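Local coordinates for heme-binding protein A / AI-2 binding protein A (PDB 6OFQ), which probably serves as a periplasmic substrate-binding protein of an ABC transporter, captured here in complex with a short peptide, at residues A293-L298 with A495-L500; T375-T380 with M423-W428; P281-D286 with P508-V513; K512-K517 with K528-K533. One frame throughout, in Å; residues are numbered along the deposited sequence. Where two conformers were deposited one is given.

In the fold
Following the chain from its N terminus, segment 281-286, at the start of strand 283-288, is met first; it waits for 508-513, more than two hundred residues later, and interaction 3 closes the widest loop. Inside that loop lies interaction 1, where 293-298 pairs with 495-500, and inside interaction 1 lies interaction 2, the parallel pairing of 375-380 with 423-428. All three belong to one mixed sheet, and strand 497-510 runs through interactions 1 and 3, whose centres are about 33 Å apart. Interactions 1 and 2 touch, because strands 292-298 and 423-429 are neighbours. Interaction 4 begins where interaction 3 ends, sharing Lys512 and Val513, and closes a C-terminal loop in series with interactions 1 and 2.

Interaction 1 of 4, residues A293-L298 with A495-L500; sequences ASWLSL and APYVPL
Trp295 and Tyr497 meet almost perpendicularly, their planes 88° apart, in an offset edge-to-face pair in which the tyrosine edge is turned toward the five-membered ring of the tryptophan. The nearest atoms are Trp295 CD1 and Tyr497 CD2 at 3.5 Å. Both residues hold CG between their own backbone N and carbonyl carbon (chi1 66° and 74°), which carries both rings out on the same face of the sheet, where they meet. The ring of Pro499 lies against one face of the tyrosine, with CD over its centre. On the opposite face of the sheet, Leu296 and Val498 lie side by side with CB to CB at 3.9 Å, and Leu298 CD1 adds to this patch through Val498 CG2 at 4.1 Å.

The backbone sets this register. Leu296 and Val498 form an antiparallel hydrogen-bonded pair, Leu296 N to Val498 O at 2.9 Å and Val498 N to Leu296 O at 3.0 Å, both nearly straight. Farther along, Leu500 N reaches Ser294 O at 3.1 Å, a more bent bond.

Strand 423-429 flanks 293-298, its Ala426 and Trp428 touching Trp295. Trp443 of helix 436-443 meets both aromatic rings, while helix 308-317 packs on Val498 through Ile314 and Asn315.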
loop_
_atom_site.group_PDB
_atom_site.type_symbol
_atom_site.label_atom_id
_atom_site.label_comp_id
_atom_site.label_asym_id
_atom_site.label_seq_id
_atom_site.Cartn_x
_atom_site.Cartn_y
_atom_site.Cartn_z
ATOM N N ALA A 293 3.493 3.305 -8.410
ATOM C CA ALA A 293 4.813 3.767 -8.793
ATOM C C ALA A 293 5.834 2.714 -8.367
ATOM O O ALA A 293 5.644 2.043 -7.343
ATOM C CB ALA A 293 5.168 5.115 -8.188
ATOM N N SER A 294 6.876 2.526 -9.175
ATOM C CA SER A 294 7.969 1.566 -8.928
ATOM C C SER A 294 9.286 2.276 -9.198
ATOM O O SER A 294 9.453 2.921 -10.215
ATOM C CB SER A 294 7.780 0.370 -9.897
ATOM O OG SER A 294 8.789 -0.593 -9.650
ATOM N N TRP A 295 10.252 2.073 -8.294
ATOM C CA TRP A 295 11.509 2.874 -8.347
ATOM C C TRP A 295 12.637 2.104 -7.683
ATOM O O TRP A 295 12.414 1.019 -7.154
ATOM C CB TRP A 295 11.342 4.290 -7.768
ATOM C CG TRP A 295 11.066 4.355 -6.301
ATOM C CD1 TRP A 295 11.978 4.457 -5.308
ATOM C CD2 TRP A 295 9.800 4.242 -5.659
ATOM N NE1 TRP A 295 11.360 4.484 -4.081
ATOM C CE2 TRP A 295 10.010 4.364 -4.261
ATOM C CE3 TRP A 295 8.492 4.112 -6.110
ATOM C CZ2 TRP A 295 8.970 4.313 -3.344
ATOM C CZ3 TRP A 295 7.477 4.059 -5.212
ATOM C CH2 TRP A 295 7.719 4.134 -3.841
ATOM N N LEU A 296 13.818 2.659 -7.758
ATOM C CA LEU A 296 14.939 2.101 -7.051
ATOM C C LEU A 296 15.228 3.011 -5.860
ATOM O O LEU A 296 15.524 4.206 -6.063
ATOM C CB LEU A 296 16.082 1.955 -8.034
ATOM C CG LEU A 296 17.364 1.301 -7.531
ATOM C CD1 LEU A 296 17.179 -0.193 -7.265
ATOM C CD2 LEU A 296 18.488 1.489 -8.541
ATOM N N SER A 297 15.118 2.524 -4.631
ATOM C CA SER A 297 15.579 3.234 -3.433
ATOM C C SER A 297 17.111 3.287 -3.463
ATOM O O SER A 297 17.716 2.275 -3.849
ATOM C CB SER A 297 15.210 2.506 -2.117
ATOM O OG SER A 297 13.801 2.470 -1.912
ATOM N N LEU A 298 17.671 4.443 -3.114
ATOM C CA LEU A 298 19.112 4.623 -2.910
ATOM C C LEU A 298 19.234 5.106 -1.479
ATOM O O LEU A 298 18.615 6.088 -1.075
ATOM C CB LEU A 298 19.649 5.705 -3.835
ATOM C CG LEU A 298 19.479 5.476 -5.338
ATOM C CD1 LEU A 298 19.924 6.635 -6.181
ATOM C CD2 LEU A 298 20.165 4.175 -5.778
ATOM N N ALA A 495 17.467 14.032 -6.432
ATOM C CA ALA A 495 17.582 12.658 -6.937
ATOM C C ALA A 495 17.896 11.596 -5.910
ATOM O O ALA A 495 18.873 10.836 -6.050
ATOM C CB ALA A 495 18.609 12.624 -8.093
ATOM N N PRO A 496 17.142 11.517 -4.813
ATOM C CA PRO A 496 17.416 10.520 -3.784
ATOM C C PRO A 496 16.974 9.126 -4.146
ATOM O O PRO A 496 16.790 8.309 -3.239
ATOM C CB PRO A 496 16.632 11.049 -2.593
ATOM C CG PRO A 496 15.426 11.574 -3.280
ATOM C CD PRO A 496 15.974 12.331 -4.449
ATOM N N TYR A 497 16.851 8.815 -5.435
ATOM C CA TYR A 497 16.261 7.573 -5.892
ATOM C C TYR A 497 16.423 7.486 -7.406
ATOM O O TYR A 497 16.887 8.457 -8.004
ATOM C CB TYR A 497 14.774 7.474 -5.549
ATOM C CG TYR A 497 13.755 8.257 -6.291
ATOM C CD1 TYR A 497 13.782 9.635 -6.339
ATOM C CD2 TYR A 497 12.668 7.583 -6.800
ATOM C CE1 TYR A 497 12.747 10.372 -6.948
ATOM C CE2 TYR A 497 11.678 8.270 -7.460
ATOM C CZ TYR A 497 11.674 9.643 -7.420
ATOM O OH TYR A 497 10.672 10.303 -8.104
ATOM N N VAL A 498 16.073 6.358 -8.016
ATOM C CA VAL A 498 15.936 6.308 -9.454
ATOM C C VAL A 498 14.461 6.002 -9.771
ATOM O O VAL A 498 14.003 4.859 -9.572
ATOM C CB VAL A 498 16.779 5.231 -10.102
ATOM C CG1 VAL A 498 16.658 5.361 -11.589
ATOM C CG2 VAL A 498 18.244 5.301 -9.683
ATOM N N PRO A 499 13.695 6.947 -10.300
ATOM C CA PRO A 499 12.317 6.647 -10.752
ATOM C C PRO A 499 12.357 5.652 -11.910
ATOM O O PRO A 499 13.201 5.779 -12.816
ATOM C CB PRO A 499 11.765 7.979 -11.217
ATOM C CG PRO A 499 12.895 8.892 -11.309
ATOM C CD PRO A 499 14.041 8.368 -10.528
ATOM N N LEU A 500 11.486 4.639 -11.883
ATOM C CA LEU A 500 11.495 3.671 -13.008
ATOM C C LEU A 500 10.154 3.776 -13.748
ATOM O O LEU A 500 10.080 4.300 -14.881
ATOM C CB LEU A 500 11.761 2.260 -12.486
ATOM C CG LEU A 500 13.159 2.055 -11.916
ATOM C CD1 LEU A 500 13.186 0.721 -11.256
ATOM C CD2 LEU A 500 14.202 2.146 -13.010
#

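Interaction 2 of 4, residues T375-T380 with M423-W428; sequences TTIFTT and MAFAGW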
loop_
_atom_site.group_PDB
_atom_site.type_symbol
_atom_site.label_atom_id
_atom_site.label_comp_id
_atom_site.label_asym_id
_atom_site.label_seq_id
_atom_site.Cartn_x
_atom_site.Cartn_y
_atom_site.Cartn_z
ATOM N N THR A 375 28.693 -2.298 -4.930
ATOM C CA THR A 375 27.464 -2.127 -4.155
ATOM C C THR A 375 26.557 -3.341 -4.282
ATOM O O THR A 375 26.962 -4.324 -4.944
ATOM C CB THR A 375 26.789 -0.822 -4.586
ATOM O OG1 THR A 375 25.744 -0.502 -3.661
ATOM C CG2 THR A 375 26.184 -0.920 -5.964
ATOM N N THR A 376 25.378 -3.289 -3.666
ATOM C CA THR A 376 24.486 -4.417 -3.597
ATOM C C THR A 376 23.104 -3.876 -3.915
ATOM O O THR A 376 22.803 -2.710 -3.606
ATOM C CB THR A 376 24.516 -5.024 -2.206
ATOM O OG1 THR A 376 25.814 -5.605 -1.999
ATOM C CG2 THR A 376 23.525 -6.124 -2.026
ATOM N N ILE A 377 22.307 -4.648 -4.621
ATOM C CA ILE A 377 20.889 -4.349 -4.811
ATOM C C ILE A 377 20.114 -5.470 -4.174
ATOM O O ILE A 377 20.407 -6.659 -4.350
ATOM C CB ILE A 377 20.522 -4.175 -6.286
ATOM C CG1 ILE A 377 19.079 -3.651 -6.428
ATOM C CG2 ILE A 377 20.674 -5.425 -7.129
ATOM C CD1 ILE A 377 18.774 -3.174 -7.821
ATOM N N PHE A 378 19.048 -5.140 -3.455
ATOM C CA PHE A 378 18.111 -6.118 -2.941
ATOM C C PHE A 378 16.963 -6.235 -3.922
ATOM O O PHE A 378 16.514 -5.189 -4.439
ATOM C CB PHE A 378 17.468 -5.683 -1.609
ATOM C CG PHE A 378 18.305 -5.826 -0.377
ATOM C CD1 PHE A 378 19.654 -6.047 -0.452
ATOM C CD2 PHE A 378 17.755 -5.671 0.878
ATOM C CE1 PHE A 378 20.446 -6.226 0.676
ATOM C CE2 PHE A 378 18.532 -5.883 1.994
ATOM C CZ PHE A 378 19.871 -6.095 1.907
ATOM N N THR A 379 16.497 -7.460 -4.141
ATOM C CA THR A 379 15.285 -7.707 -4.912
ATOM C C THR A 379 14.510 -8.817 -4.221
ATOM O O THR A 379 15.019 -9.456 -3.293
ATOM C CB THR A 379 15.670 -8.089 -6.345
ATOM O OG1 THR A 379 14.472 -8.158 -7.137
ATOM C CG2 THR A 379 16.409 -9.404 -6.442
ATOM N N THR A 380 13.242 -8.967 -4.599
ATOM C CA THR A 380 12.396 -10.027 -4.077
ATOM C C THR A 380 12.385 -11.247 -4.954
ATOM O O THR A 380 12.707 -11.201 -6.147
ATOM C CB THR A 380 10.921 -9.609 -4.001
ATOM O OG1 THR A 380 10.376 -9.528 -5.324
ATOM C CG2 THR A 380 10.759 -8.252 -3.331
ATOM N N MET A 423 20.976 -0.251 -2.388
ATOM C CA MET A 423 19.913 -0.064 -3.380
ATOM C C MET A 423 18.848 -1.163 -3.208
ATOM O O MET A 423 19.159 -2.309 -2.826
ATOM C CB MET A 423 20.505 -0.154 -4.781
ATOM C CG MET A 423 21.707 0.745 -4.984
ATOM S SD MET A 423 22.249 0.896 -6.692
ATOM C CE MET A 423 22.406 -0.800 -7.115
ATOM N N ALA A 424 17.594 -0.856 -3.525
ATOM C CA ALA A 424 16.552 -1.881 -3.428
ATOM C C ALA A 424 15.388 -1.433 -4.323
ATOM O O ALA A 424 15.135 -0.231 -4.425
ATOM C CB ALA A 424 16.083 -1.977 -1.988
ATOM N N PHE A 425 14.711 -2.377 -4.930
ATOM C CA PHE A 425 13.439 -2.033 -5.577
ATOM C C PHE A 425 12.389 -1.629 -4.545
ATOM O O PHE A 425 12.334 -2.206 -3.456
ATOM C CB PHE A 425 12.948 -3.207 -6.417
ATOM C CG PHE A 425 13.762 -3.490 -7.643
ATOM C CD1 PHE A 425 13.705 -2.709 -8.758
ATOM C CD2 PHE A 425 14.684 -4.482 -7.640
ATOM C CE1 PHE A 425 14.411 -2.996 -9.909
ATOM C CE2 PHE A 425 15.436 -4.773 -8.758
ATOM C CZ PHE A 425 15.324 -4.006 -9.870
ATOM N N ALA A 426 11.575 -0.645 -4.933
ATOM C CA ALA A 426 10.539 -0.182 -4.037
ATOM C C ALA A 426 9.311 0.042 -4.905
ATOM O O ALA A 426 9.408 0.347 -6.104
ATOM C CB ALA A 426 10.944 1.158 -3.444
ATOM N N GLY A 427 8.135 -0.048 -4.335
ATOM C CA GLY A 427 6.892 0.244 -5.040
ATOM C C GLY A 427 5.854 0.672 -4.023
ATOM O O GLY A 427 5.813 0.282 -2.843
ATOM N N TRP A 428 4.876 1.385 -4.564
ATOM C CA TRP A 428 3.749 1.879 -3.780
ATOM C C TRP A 428 2.486 1.953 -4.613
ATOM O O TRP A 428 2.499 2.390 -5.795
ATOM C CB TRP A 428 4.008 3.290 -3.280
ATOM C CG TRP A 428 3.095 3.821 -2.222
ATOM C CD1 TRP A 428 2.165 4.825 -2.355
ATOM C CD2 TRP A 428 3.137 3.490 -0.846
ATOM N NE1 TRP A 428 1.634 5.135 -1.137
ATOM C CE2 TRP A 428 2.214 4.319 -0.189
ATOM C CE3 TRP A 428 3.856 2.540 -0.099
ATOM C CZ2 TRP A 428 1.972 4.219 1.163
ATOM C CZ3 TRP A 428 3.632 2.483 1.243
ATOM C CH2 TRP A 428 2.728 3.337 1.867
#
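Ile377 and Met423 head the apolar centre, their side chains on one face of a parallel strand pair. The methionine chain turns at its thioether (chi3 -53°), placing CE 4.0 Å from Ile377 CB and equally near Thr375 CG2. Ile377 is extended, CD1 anti about chi2 (167°), and CD1 touches Phe425 CE2 at 3.8 Å. The phenylalanine ring also runs alongside Thr379, whose OG1 lies 3.7 Å from Phe425 CD2. The other face bears Phe378 and Ala424, which meet CB to CB at 4.0 Å.

Outward from these side chains, the backbone bonds follow the parallel pattern, Met423 bonding through N and O to the residues on either side of Ile377. Met423 N donates to Thr376 O at 3.3 Å, Phe378 N to Met423 O at 2.9 Å, and a weak bond runs from Phe425 N to Phe378 O. Met423 O also takes a CA-H contact from Ile377, so that two groups of the facing strand converge on it. At the polar edge Thr375 OG1 is hydrogen-bonded to Glu422.

Beyond Phe425, strand 423-429 parts from 375-380. Strand 400-407 bonds the other edge of 373-380, helix 409-417 packs on Phe378 and Ala424, and strand 292-298 brings Leu296 onto Ile377.

Interaction 3 of 4, residues P281-D286 with P508-V513; sequences PNIVVD and PHLSKV
A histidine-carboxylate hydrogen bond crosses this antiparallel strand pair, just ahead of the type I beta turn that runs from Leu510 to Val513. His509 NE2 donates to Asp286 OD1 at 2.8 Å; the oxygen lies close to the imidazole plane, whereas the donor stands well above the carboxylate plane, the two groups being turned 76° apart. The other ring nitrogen is engaged too: His509 ND1 donates to Leu510 O at 2.8 Å, while Val513 N reaches that oxygen from the other face of the carbonyl. Bonds at both nitrogens fix the rotation of the ring and are consistent with protonation at both. His509 CG lies between its backbone N and carbonyl carbon (chi1 58°), which starts the ring off beside Val284, whose CB sits over one face, 4.2 Å from the ring centroid in a CH-pi contact.

Between the main chains, Val284 and His509 exchange two backbone bonds, Val284 N to His509 O at 2.9 Å and His509 N to Val284 O at 2.8 Å. At the turn end, Ser511 N bonds Asn282 O at 2.8 Å. Val285 CG2 and Pro508 CB, side by side on the other face, approach to 4.1 Å.

That face packs on helix 274-278 through Val274 and Leu277, and Leu258 of helix 251-259 touches Ile283, Pro508 and Leu510.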
loop_
_atom_site.group_PDB
_atom_site.type_symbol
_atom_site.label_atom_id
_atom_site.label_comp_id
_atom_site.label_asym_id
_atom_site.label_seq_id
_atom_site.Cartn_x
_atom_site.Cartn_y
_atom_site.Cartn_z
ATOM N N PRO A 281 -9.668 -18.768 -24.732
ATOM C CA PRO A 281 -11.088 -18.865 -24.434
ATOM C C PRO A 281 -11.286 -18.521 -22.948
ATOM O O PRO A 281 -10.608 -19.065 -22.062
ATOM C CB PRO A 281 -11.434 -20.352 -24.668
ATOM C CG PRO A 281 -10.189 -21.056 -25.116
ATOM C CD PRO A 281 -9.057 -20.119 -24.769
ATOM N N ASN A 282 -12.231 -17.614 -22.757
ATOM C CA ASN A 282 -12.759 -17.396 -21.421
ATOM C C ASN A 282 -11.816 -16.637 -20.490
ATOM O O ASN A 282 -12.049 -16.661 -19.269
ATOM C CB ASN A 282 -13.045 -18.720 -20.713
ATOM C CG ASN A 282 -13.971 -19.609 -21.487
ATOM O OD1 ASN A 282 -14.969 -19.153 -22.053
ATOM N ND2 ASN A 282 -13.665 -20.898 -21.459
ATOM N N ILE A 283 -10.800 -15.954 -21.015
ATOM C CA ILE A 283 -9.927 -15.149 -20.161
ATOM C C ILE A 283 -10.028 -13.726 -20.630
ATOM O O ILE A 283 -10.078 -13.475 -21.837
ATOM C CB ILE A 283 -8.485 -15.652 -20.151
ATOM C CG1 ILE A 283 -8.489 -16.980 -19.381
ATOM C CG2 ILE A 283 -7.495 -14.598 -19.611
ATOM C CD1 ILE A 283 -7.199 -17.760 -19.408
ATOM N N VAL A 284 -10.089 -12.807 -19.680
ATOM C CA VAL A 284 -10.149 -11.341 -19.900
ATOM C C VAL A 284 -8.908 -10.848 -19.148
ATOM O O VAL A 284 -8.628 -11.313 -18.027
ATOM C CB VAL A 284 -11.472 -10.761 -19.332
ATOM C CG1 VAL A 284 -11.528 -9.240 -19.121
ATOM C CG2 VAL A 284 -12.622 -11.211 -20.235
ATOM N N VAL A 285 -8.270 -9.800 -19.658
ATOM C CA VAL A 285 -7.201 -9.173 -18.924
ATOM C C VAL A 285 -7.638 -7.720 -18.762
ATOM O O VAL A 285 -7.601 -6.941 -19.731
ATOM C CB VAL A 285 -5.859 -9.273 -19.637
ATOM C CG1 VAL A 285 -4.791 -8.560 -18.830
ATOM C CG2 VAL A 285 -5.475 -10.744 -19.747
ATOM N N ASP A 286 -7.958 -7.342 -17.516
ATOM C CA ASP A 286 -8.321 -5.942 -17.267
ATOM C C ASP A 286 -7.067 -5.095 -17.231
ATOM O O ASP A 286 -6.005 -5.536 -16.740
ATOM C CB ASP A 286 -8.906 -5.822 -15.846
ATOM C CG ASP A 286 -10.244 -6.479 -15.634
ATOM O OD1 ASP A 286 -10.851 -6.948 -16.598
ATOM O OD2 ASP A 286 -10.744 -6.359 -14.481
ATOM N N PRO A 508 -5.419 -10.421 -15.041
ATOM C CA PRO A 508 -6.137 -11.484 -15.764
ATOM C C PRO A 508 -7.151 -12.246 -14.923
ATOM O O PRO A 508 -6.945 -12.447 -13.713
ATOM C CB PRO A 508 -4.992 -12.461 -16.092
ATOM C CG PRO A 508 -3.710 -11.718 -15.882
ATOM C CD PRO A 508 -4.018 -10.753 -14.763
ATOM N N HIS A 509 -8.301 -12.547 -15.513
ATOM C CA HIS A 509 -9.300 -13.319 -14.815
ATOM C C HIS A 509 -10.169 -14.063 -15.783
ATOM O O HIS A 509 -10.168 -13.810 -16.978
ATOM C CB HIS A 509 -10.139 -12.432 -13.887
ATOM C CG HIS A 509 -10.839 -11.329 -14.591
ATOM N ND1 HIS A 509 -12.091 -11.439 -15.156
ATOM C CD2 HIS A 509 -10.426 -10.075 -14.876
ATOM C CE1 HIS A 509 -12.450 -10.289 -15.690
ATOM N NE2 HIS A 509 -11.440 -9.457 -15.558
ATOM N N LEU A 510 -10.871 -15.063 -15.256
ATOM C CA LEU A 510 -11.903 -15.684 -16.080
ATOM C C LEU A 510 -13.036 -14.729 -16.462
ATOM O O LEU A 510 -13.379 -13.839 -15.665
ATOM C CB LEU A 510 -12.450 -16.962 -15.400
ATOM C CG LEU A 510 -11.446 -17.989 -14.990
ATOM C CD1 LEU A 510 -12.090 -19.109 -14.210
ATOM C CD2 LEU A 510 -10.708 -18.599 -16.164
ATOM N N SER A 511 -13.578 -14.904 -17.664
ATOM C CA SER A 511 -14.682 -14.062 -18.135
ATOM C C SER A 511 -15.902 -14.073 -17.241
ATOM O O SER A 511 -16.577 -13.039 -17.127
ATOM C CB SER A 511 -15.078 -14.428 -19.568
ATOM O OG SER A 511 -15.495 -15.778 -19.615
ATOM N N LYS A 512 -16.139 -15.200 -16.555
ATOM C CA LYS A 512 -17.294 -15.297 -15.657
ATOM C C LYS A 512 -17.136 -14.429 -14.414
ATOM O O LYS A 512 -18.098 -14.203 -13.698
ATOM C CB LYS A 512 -17.520 -16.736 -15.126
ATOM C CG LYS A 512 -16.449 -17.280 -14.181
ATOM C CD LYS A 512 -16.596 -18.656 -13.475
ATOM C CE LYS A 512 -16.083 -19.694 -14.423
ATOM N NZ LYS A 512 -16.314 -21.081 -13.906
ATOM N N VAL A 513 -15.929 -13.995 -14.079
ATOM C CA VAL A 513 -15.720 -13.172 -12.874
ATOM C C VAL A 513 -16.004 -11.704 -13.254
ATOM O O VAL A 513 -15.312 -11.142 -14.095
ATOM C CB VAL A 513 -14.292 -13.340 -12.305
ATOM C CG1 VAL A 513 -14.075 -12.394 -11.121
ATOM C CG2 VAL A 513 -14.030 -14.794 -11.932
#

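Interaction 4 of 4, residues K512-K517 with K528-K533; sequences KVKGYK and KVYLEK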
loop_
_atom_site.group_PDB
_atom_site.type_symbol
_atom_site.label_atom_id
_atom_site.label_comp_id
_atom_site.label_asym_id
_atom_site.label_seq_id
_atom_site.Cartn_x
_atom_site.Cartn_y
_atom_site.Cartn_z
ATOM N N LYS A 512 -16.139 -15.200 -16.555
ATOM C CA LYS A 512 -17.294 -15.297 -15.657
ATOM C C LYS A 512 -17.136 -14.429 -14.414
ATOM O O LYS A 512 -18.098 -14.203 -13.698
ATOM C CB LYS A 512 -17.520 -16.736 -15.126
ATOM C CG LYS A 512 -16.449 -17.280 -14.181
ATOM C CD LYS A 512 -16.596 -18.656 -13.475
ATOM C CE LYS A 512 -16.083 -19.694 -14.423
ATOM N NZ LYS A 512 -16.314 -21.081 -13.906
ATOM N N VAL A 513 -15.929 -13.995 -14.079
ATOM C CA VAL A 513 -15.720 -13.172 -12.874
ATOM C C VAL A 513 -16.004 -11.704 -13.254
ATOM O O VAL A 513 -15.312 -11.142 -14.095
ATOM C CB VAL A 513 -14.292 -13.340 -12.305
ATOM C CG1 VAL A 513 -14.075 -12.394 -11.121
ATOM C CG2 VAL A 513 -14.030 -14.794 -11.932
ATOM N N LYS A 514 -17.027 -11.168 -12.610
ATOM C CA LYS A 514 -17.501 -9.816 -12.877
ATOM C C LYS A 514 -17.418 -8.977 -11.625
ATOM O O LYS A 514 -17.375 -9.501 -10.510
ATOM C CB LYS A 514 -18.983 -9.853 -13.213
ATOM C CG LYS A 514 -19.349 -10.712 -14.408
ATOM C CD LYS A 514 -18.644 -10.260 -15.647
ATOM C CE LYS A 514 -19.108 -11.141 -16.805
ATOM N NZ LYS A 514 -18.650 -10.485 -18.053
ATOM N N GLY A 515 -17.375 -7.652 -11.840
ATOM C CA GLY A 515 -17.468 -6.743 -10.715
ATOM C C GLY A 515 -16.148 -6.301 -10.128
ATOM O O GLY A 515 -16.150 -5.354 -9.311
ATOM N N TYR A 516 -15.083 -7.023 -10.415
ATOM C CA TYR A 516 -13.782 -6.578 -9.939
ATOM C C TYR A 516 -13.416 -5.300 -10.690
ATOM O O TYR A 516 -13.671 -5.209 -11.889
ATOM C CB TYR A 516 -12.731 -7.648 -10.176
ATOM C CG TYR A 516 -11.344 -7.321 -9.652
ATOM C CD1 TYR A 516 -11.035 -7.545 -8.314
ATOM C CD2 TYR A 516 -10.387 -6.737 -10.456
ATOM C CE1 TYR A 516 -9.769 -7.315 -7.823
ATOM C CE2 TYR A 516 -9.116 -6.493 -9.977
ATOM C CZ TYR A 516 -8.847 -6.723 -8.648
ATOM O OH TYR A 516 -7.577 -6.462 -8.122
ATOM N N LYS A 517 -12.717 -4.412 -10.001
ATOM C CA LYS A 517 -12.300 -3.145 -10.635
ATOM C C LYS A 517 -10.823 -2.931 -10.333
ATOM O O LYS A 517 -10.382 -3.018 -9.201
ATOM C CB LYS A 517 -13.194 -2.000 -10.163
ATOM C CG LYS A 517 -14.548 -1.990 -10.861
ATOM C CD LYS A 517 -15.494 -0.895 -10.456
ATOM C CE LYS A 517 -16.761 -0.934 -11.292
ATOM N NZ LYS A 517 -17.306 -2.245 -11.701
ATOM N N LYS A 528 -18.094 -6.698 -4.168
ATOM C CA LYS A 528 -18.862 -6.393 -5.401
ATOM C C LYS A 528 -18.607 -7.418 -6.480
ATOM O O LYS A 528 -19.170 -7.347 -7.555
ATOM C CB LYS A 528 -18.588 -4.984 -5.938
ATOM C CG LYS A 528 -18.616 -3.892 -4.890
ATOM C CD LYS A 528 -19.933 -3.872 -4.117
ATOM C CE LYS A 528 -19.934 -2.764 -3.067
ATOM N NZ LYS A 528 -21.156 -2.750 -2.247
ATOM N N VAL A 529 -17.724 -8.401 -6.219
ATOM C CA VAL A 529 -17.369 -9.383 -7.271
ATOM C C VAL A 529 -18.428 -10.479 -7.313
ATOM O O VAL A 529 -18.913 -10.913 -6.269
ATOM C CB VAL A 529 -15.976 -9.997 -6.984
ATOM C CG1 VAL A 529 -15.605 -11.037 -8.042
ATOM C CG2 VAL A 529 -14.976 -8.858 -7.063
ATOM N N TYR A 530 -18.791 -10.933 -8.512
ATOM C CA TYR A 530 -19.764 -12.026 -8.583
ATOM C C TYR A 530 -19.399 -12.861 -9.781
ATOM O O TYR A 530 -18.565 -12.510 -10.642
ATOM C CB TYR A 530 -21.215 -11.508 -8.714
ATOM C CG TYR A 530 -21.530 -10.691 -9.938
ATOM C CD1 TYR A 530 -21.239 -9.320 -10.015
ATOM C CD2 TYR A 530 -22.030 -11.270 -11.085
ATOM C CE1 TYR A 530 -21.503 -8.577 -11.141
ATOM C CE2 TYR A 530 -22.316 -10.519 -12.197
ATOM C CZ TYR A 530 -22.096 -9.152 -12.240
ATOM O OH TYR A 530 -22.417 -8.392 -13.364
ATOM N N LEU A 531 -20.013 -14.050 -9.792
ATOM C CA LEU A 531 -19.823 -14.979 -10.898
ATOM C C LEU A 531 -21.057 -15.020 -11.781
ATOM O O LEU A 531 -22.171 -15.161 -11.285
ATOM C CB LEU A 531 -19.549 -16.363 -10.310
ATOM C CG LEU A 531 -18.420 -16.455 -9.278
ATOM C CD1 LEU A 531 -18.211 -17.921 -8.829
ATOM C CD2 LEU A 531 -17.139 -15.812 -9.798
ATOM N N GLU A 532 -20.823 -14.837 -13.078
ATOM C CA GLU A 532 -21.919 -14.634 -14.002
ATOM C C GLU A 532 -22.621 -15.963 -14.158
ATOM O O GLU A 532 -21.974 -16.994 -14.289
ATOM C CB GLU A 532 -21.427 -14.169 -15.346
ATOM C CG GLU A 532 -22.709 -13.890 -16.113
ATOM C CD GLU A 532 -22.439 -13.007 -17.290
ATOM O OE1 GLU A 532 -21.770 -13.553 -18.204
ATOM O OE2 GLU A 532 -22.879 -11.838 -17.197
ATOM N N LYS A 533 -23.955 -15.930 -14.080
ATOM C CA LYS A 533 -24.694 -17.188 -14.295
ATOM C C LYS A 533 -25.878 -16.966 -15.233
ATOM O O LYS A 533 -26.021 -17.888 -16.035
ATOM C CB LYS A 533 -25.287 -17.763 -13.007
ATOM C CG LYS A 533 -24.343 -17.878 -11.835
ATOM C CD LYS A 533 -25.161 -17.610 -10.591
ATOM C CE LYS A 533 -24.329 -17.612 -9.326
ATOM N NZ LYS A 533 -23.221 -16.639 -9.219
ATOM O OXT LYS A 533 -26.596 -15.948 -15.130
HETATM O O HOH W 1 -19.878 -12.646 -19.973
#
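Lys514 N donates to Tyr530 O at 2.8 Å, and Tyr530 N returns a bond of the same length to Lys514 O, which makes the two residues a hydrogen-bonded antiparallel pair. A third backbone bond, Glu532 N to Lys512 O, extends this two-stranded ladder toward the chain end. On one face the tyrosine ring folds back across the lysine: with CG between its backbone N and carbonyl carbon (chi1 61°), the ring presents a face to Lys514 CB, 3.5 Å from its centroid and offset toward the rim, in a CH-pi contact.

The lysine chain bends at CD (chi2 -59°), and farther out CE lies against the Glu532 carboxylate, Lys514 CE to Glu532 CD 3.8 Å. Its NZ stays 4.4 Å from Glu532 OE1, beyond a salt bridge, and water 1 spans the interval, accepting from Lys514 NZ at 3.1 Å and donating to Glu532 OE1 at 2.7 Å. On the other face Val513 divides its methyls, CG1 meeting Val529 CG1 at 3.7 Å and CG2 meeting Leu531 CD2 at 3.9 Å. Gly515 lies close against Val529, at a positive phi of 93°. Tyr516 CB rests on Val529 CG2, and its OH bonds Asn524.

The chemistry is thus divided: backbone bonds and apolar contacts hold the C-terminal strand, while the opposite charges of Lys514 and Glu532 probably attract weakly at this distance and water 1 supplies the hydrogen bonds between them.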